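Local coordinates for protein Plm1 (Streptomyces sp. HK803, PDB 4HXY) that probably reduces, with NADPH, the beta-keto group of the growing chain in the first module of phoslactomycin polyketide biosynthesis, at residues Thr175-Lys187 and Leu392-Ala404. Numbering follows the deposited sequence.
Sequences TTPAPQTGTWTPK and LQAMEQAIMSDRA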
loop_
_atom_site.group_PDB
_atom_site.type_symbol
_atom_site.label_atom_id
_atom_site.label_comp_id
_atom_site.label_asym_id
_atom_site.label_seq_id
_atom_site.Cartn_x
_atom_site.Cartn_y
_atom_site.Cartn_z
ATOM N N THR A 175 -13.560 -6.474 -9.709
ATOM C CA THR A 175 -12.871 -6.679 -10.967
ATOM C C THR A 175 -12.853 -5.404 -11.818
ATOM O O THR A 175 -13.732 -4.540 -11.717
ATOM C CB THR A 175 -13.497 -7.816 -11.807
ATOM O OG1 THR A 175 -14.836 -7.468 -12.163
ATOM C CG2 THR A 175 -13.458 -9.137 -11.021
ATOM N N THR A 176 -11.789 -5.257 -12.606
ATOM C CA THR A 176 -11.745 -4.268 -13.693
ATOM C C THR A 176 -11.337 -4.950 -14.982
ATOM O O THR A 176 -10.801 -6.061 -14.970
ATOM C CB THR A 176 -10.696 -3.154 -13.509
ATOM O OG1 THR A 176 -9.386 -3.736 -13.345
ATOM C CG2 THR A 176 -11.044 -2.250 -12.380
ATOM N N PRO A 177 -11.566 -4.265 -16.109
ATOM C CA PRO A 177 -11.011 -4.801 -17.346
ATOM C C PRO A 177 -9.489 -4.724 -17.352
ATOM O O PRO A 177 -8.908 -3.798 -16.781
ATOM C CB PRO A 177 -11.585 -3.879 -18.425
ATOM C CG PRO A 177 -12.793 -3.283 -17.840
ATOM C CD PRO A 177 -12.543 -3.188 -16.358
ATOM N N ALA A 178 -8.859 -5.679 -18.006
ATOM C CA ALA A 178 -7.387 -5.634 -18.237
ATOM C C ALA A 178 -7.098 -4.760 -19.452
ATOM O O ALA A 178 -7.720 -4.928 -20.502
ATOM C CB ALA A 178 -6.839 -7.022 -18.443
ATOM N N PRO A 179 -6.152 -3.812 -19.322
ATOM C CA PRO A 179 -5.759 -2.965 -20.427
ATOM C C PRO A 179 -5.283 -3.781 -21.642
ATOM O O PRO A 179 -4.650 -4.804 -21.491
ATOM C CB PRO A 179 -4.596 -2.142 -19.838
ATOM C CG PRO A 179 -4.864 -2.140 -18.386
ATOM C CD PRO A 179 -5.394 -3.487 -18.098
ATOM N N GLN A 180 -5.619 -3.313 -22.833
ATOM C CA GLN A 180 -5.155 -3.935 -24.073
ATOM C C GLN A 180 -4.303 -2.896 -24.791
ATOM O O GLN A 180 -4.827 -1.958 -25.372
ATOM C CB GLN A 180 -6.346 -4.400 -24.909
ATOM C CG GLN A 180 -7.154 -5.502 -24.226
ATOM C CD GLN A 180 -8.371 -5.948 -25.012
ATOM O OE1 GLN A 180 -9.204 -6.704 -24.500
ATOM N NE2 GLN A 180 -8.468 -5.511 -26.269
ATOM N N THR A 181 -2.986 -3.083 -24.744
ATOM C CA THR A 181 -2.007 -2.025 -25.042
ATOM C C THR A 181 -0.951 -2.426 -26.054
ATOM O O THR A 181 -0.833 -3.597 -26.419
ATOM C CB THR A 181 -1.219 -1.611 -23.759
ATOM O OG1 THR A 181 -0.255 -2.627 -23.417
ATOM C CG2 THR A 181 -2.154 -1.351 -22.574
ATOM N N GLY A 182 -0.167 -1.424 -26.451
ATOM C CA GLY A 182 1.066 -1.641 -27.192
ATOM C C GLY A 182 2.183 -2.128 -26.279
ATOM O O GLY A 182 1.977 -2.405 -25.091
ATOM N N THR A 183 3.370 -2.237 -26.863
ATOM C CA THR A 183 4.551 -2.784 -26.207
ATOM C C THR A 183 5.257 -1.724 -25.365
ATOM O O THR A 183 5.418 -0.611 -25.817
ATOM C CB THR A 183 5.530 -3.262 -27.305
ATOM O OG1 THR A 183 4.887 -4.294 -28.071
ATOM C CG2 THR A 183 6.819 -3.803 -26.709
ATOM N N TRP A 184 5.694 -2.076 -24.154
ATOM C CA TRP A 184 6.479 -1.169 -23.325
ATOM C C TRP A 184 7.905 -1.088 -23.870
ATOM O O TRP A 184 8.580 -2.106 -23.961
ATOM C CB TRP A 184 6.492 -1.655 -21.864
ATOM C CG TRP A 184 7.150 -0.695 -20.925
ATOM C CD1 TRP A 184 7.047 0.671 -20.924
ATOM C CD2 TRP A 184 8.020 -1.034 -19.851
ATOM N NE1 TRP A 184 7.805 1.198 -19.888
ATOM C CE2 TRP A 184 8.396 0.165 -19.218
ATOM C CE3 TRP A 184 8.506 -2.246 -19.354
ATOM C CZ2 TRP A 184 9.257 0.186 -18.117
ATOM C CZ3 TRP A 184 9.373 -2.215 -18.258
ATOM C CH2 TRP A 184 9.727 -1.013 -17.667
ATOM N N THR A 185 8.341 0.119 -24.224
ATOM C CA THR A 185 9.658 0.330 -24.854
ATOM C C THR A 185 10.389 1.458 -24.142
ATOM O O THR A 185 10.589 2.540 -24.695
ATOM C CB THR A 185 9.528 0.623 -26.358
ATOM O OG1 THR A 185 8.694 1.768 -26.560
ATOM C CG2 THR A 185 8.970 -0.576 -27.117
ATOM N N PRO A 186 10.807 1.210 -22.887
ATOM C CA PRO A 186 11.496 2.248 -22.138
ATOM C C PRO A 186 12.818 2.643 -22.778
ATOM O O PRO A 186 13.545 1.781 -23.287
ATOM C CB PRO A 186 11.772 1.578 -20.789
ATOM C CG PRO A 186 11.757 0.145 -21.059
ATOM C CD PRO A 186 10.758 -0.060 -22.142
ATOM N N LYS A 187 13.114 3.926 -22.725
ATOM C CA LYS A 187 14.270 4.513 -23.427
ATOM C C LYS A 187 15.272 5.113 -22.461
ATOM O O LYS A 187 14.950 5.411 -21.291
ATOM C CB LYS A 187 13.769 5.592 -24.397
ATOM C CG LYS A 187 12.902 4.995 -25.510
ATOM C CD LYS A 187 12.134 6.032 -26.267
ATOM C CE LYS A 187 11.085 5.373 -27.133
ATOM N NZ LYS A 187 9.981 4.727 -26.361
ATOM N N LEU A 392 4.770 -10.339 -16.257
ATOM C CA LEU A 392 5.452 -9.322 -17.042
ATOM C C LEU A 392 4.525 -8.712 -18.097
ATOM O O LEU A 392 4.618 -7.506 -18.400
ATOM C CB LEU A 392 6.727 -9.908 -17.670
ATOM C CG LEU A 392 7.873 -10.156 -16.688
ATOM C CD1 LEU A 392 8.989 -10.985 -17.356
ATOM C CD2 LEU A 392 8.432 -8.855 -16.114
ATOM N N GLN A 393 3.648 -9.521 -18.684
ATOM C CA GLN A 393 2.685 -8.995 -19.642
ATOM C C GLN A 393 1.731 -8.040 -18.937
ATOM O O GLN A 393 1.456 -6.946 -19.436
ATOM C CB GLN A 393 1.907 -10.104 -20.335
ATOM C CG GLN A 393 0.837 -9.580 -21.277
ATOM C CD GLN A 393 1.409 -8.907 -22.501
ATOM O OE1 GLN A 393 1.914 -9.574 -23.409
ATOM N NE2 GLN A 393 1.324 -7.578 -22.544
ATOM N N ALA A 394 1.272 -8.418 -17.745
ATOM C CA ALA A 394 0.385 -7.535 -16.993
ATOM C C ALA A 394 1.087 -6.251 -16.589
ATOM O O ALA A 394 0.477 -5.191 -16.566
ATOM C CB ALA A 394 -0.182 -8.270 -15.754
ATOM N N MET A 395 2.386 -6.340 -16.282
ATOM C CA MET A 395 3.177 -5.143 -15.998
ATOM C C MET A 395 3.161 -4.159 -17.172
ATOM O O MET A 395 2.915 -2.978 -16.983
ATOM C CB MET A 395 4.613 -5.511 -15.643
ATOM C CG MET A 395 5.466 -4.294 -15.320
ATOM S SD MET A 395 7.210 -4.719 -15.168
ATOM C CE MET A 395 7.605 -5.019 -16.898
ATOM N N GLU A 396 3.418 -4.664 -18.369
ATOM C CA GLU A 396 3.374 -3.846 -19.590
ATOM C C GLU A 396 1.998 -3.208 -19.780
ATOM O O GLU A 396 1.887 -2.025 -20.069
ATOM C CB GLU A 396 3.736 -4.719 -20.795
ATOM C CG GLU A 396 3.407 -4.141 -22.133
ATOM C CD GLU A 396 3.926 -5.011 -23.281
ATOM O OE1 GLU A 396 3.100 -5.730 -23.925
ATOM O OE2 GLU A 396 5.165 -4.980 -23.509
ATOM N N GLN A 397 0.951 -3.998 -19.572
ATOM C CA GLN A 397 -0.418 -3.509 -19.687
ATOM C C GLN A 397 -0.706 -2.375 -18.692
ATOM O O GLN A 397 -1.333 -1.382 -19.042
ATOM C CB GLN A 397 -1.408 -4.653 -19.477
ATOM C CG GLN A 397 -1.454 -5.668 -20.592
ATOM C CD GLN A 397 -2.329 -6.856 -20.239
ATOM O OE1 GLN A 397 -1.923 -7.726 -19.496
ATOM N NE2 GLN A 397 -3.568 -6.860 -20.735
ATOM N N ALA A 398 -0.218 -2.519 -17.459
ATOM C CA ALA A 398 -0.433 -1.500 -16.447
ATOM C C ALA A 398 0.269 -0.192 -16.791
ATOM O O ALA A 398 -0.272 0.904 -16.598
ATOM C CB ALA A 398 -0.004 -2.006 -15.063
ATOM N N ILE A 399 1.494 -0.310 -17.305
ATOM C CA ILE A 399 2.305 0.844 -17.650
ATOM C C ILE A 399 1.736 1.544 -18.870
ATOM O O ILE A 399 1.670 2.779 -18.892
ATOM C CB ILE A 399 3.796 0.439 -17.896
ATOM C CG1 ILE A 399 4.420 -0.109 -16.620
ATOM C CG2 ILE A 399 4.621 1.641 -18.453
ATOM C CD1 ILE A 399 5.753 -0.793 -16.819
ATOM N N MET A 400 1.332 0.758 -19.875
ATOM C CA MET A 400 0.970 1.287 -21.186
ATOM C C MET A 400 -0.515 1.641 -21.293
ATOM O O MET A 400 -0.975 2.081 -22.347
ATOM C CB MET A 400 1.351 0.288 -22.281
ATOM C CG MET A 400 2.883 0.075 -22.428
ATOM S SD MET A 400 3.764 1.589 -22.828
ATOM C CE MET A 400 3.311 1.865 -24.547
ATOM N N SER A 401 -1.249 1.442 -20.207
ATOM C CA SER A 401 -2.694 1.694 -20.174
ATOM C C SER A 401 -3.048 3.119 -20.619
ATOM O O SER A 401 -2.407 4.071 -20.195
ATOM C CB SER A 401 -3.204 1.448 -18.746
ATOM O OG SER A 401 -4.602 1.653 -18.650
ATOM N N ASP A 402 -4.067 3.252 -21.465
ATOM C CA ASP A 402 -4.475 4.573 -21.988
ATOM C C ASP A 402 -5.104 5.450 -20.913
ATOM O O ASP A 402 -5.172 6.675 -21.068
ATOM C CB ASP A 402 -5.409 4.473 -23.214
ATOM C CG ASP A 402 -6.567 3.499 -23.029
ATOM O OD1 ASP A 402 -7.167 3.096 -24.069
ATOM O OD2 ASP A 402 -6.892 3.128 -21.877
ATOM N N ARG A 403 -5.547 4.820 -19.830
ATOM C CA ARG A 403 -6.102 5.534 -18.695
ATOM C C ARG A 403 -5.373 5.216 -17.391
ATOM O O ARG A 403 -5.011 4.074 -17.109
ATOM C CB ARG A 403 -7.586 5.225 -18.562
ATOM C CG ARG A 403 -8.443 6.048 -19.520
ATOM C CD ARG A 403 -9.896 5.615 -19.477
ATOM N NE ARG A 403 -10.059 4.233 -19.922
ATOM C CZ ARG A 403 -9.927 3.818 -21.184
ATOM N NH1 ARG A 403 -9.617 4.682 -22.156
ATOM N NH2 ARG A 403 -10.112 2.528 -21.487
ATOM N N ALA A 404 -5.173 6.265 -16.607
ATOM C CA ALA A 404 -4.508 6.181 -15.315
ATOM C C ALA A 404 -5.347 5.364 -14.349
ATOM O O ALA A 404 -6.566 5.453 -14.357
ATOM C CB ALA A 404 -4.295 7.589 -14.761
HETATM O O HOH W 1 0.382 -5.288 -23.460
HETATM O O HOH W 2 2.033 -5.484 -26.608
HETATM O O HOH W 3 -0.506 1.245 -25.699
#
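Trp184 and Ile399 form the tight end of this contact, where the indole has one face against the Ile399 side chain on helix 388-400. Ile399 CD1 sits over the six-membered ring, 3.7 Å from its centroid and only 10° off the normal, a CH-pi contact, while its CG2 covers the pyrrole side, 3.5 Å from Trp184 NE1; a branched side chain can thus serve both rings. Pro186 CD covers the opposite face. Two methionines, flexible enough to fit round the ring, make Met-aromatic contacts: Met400 SD lies at the indole edge, and Met395, bent at its last torsion (chi3 72°), brings CE obliquely to 3.6 Å from Trp184 CZ3. The indole also touches Val207 of helix 198-210, and NE1 makes a weak hydrogen bond to Asp316. The loop runs over helix 388-400, whose Met395 and Ile399 side chains also touch strand 316-322, and leads into strand 189-193 of the Rossmann fold of this short-chain dehydrogenase/reductase.

Nearer solvent, polar groups and water join in. A long carboxylate side chain can reach from the helix to a loop N-H: Glu396, its chain extended, accepts Trp184 N on OE2 at 3.0 Å, nearly straight at 167° but from above the carboxylate plane. Glu396 OE1 receives two waters, one bridging to Thr181 OG1. That hydroxyl donates to Gly182 O on a lone pair, while Thr181 CG2 rests 3.6 Å from Gln397 O. Farther along, the rigid ring of Pro179 packs against Gln397 and Ser401, its CB 3.4 Å from Gln397 O and its CG 3.8 Å from Ser401 OG.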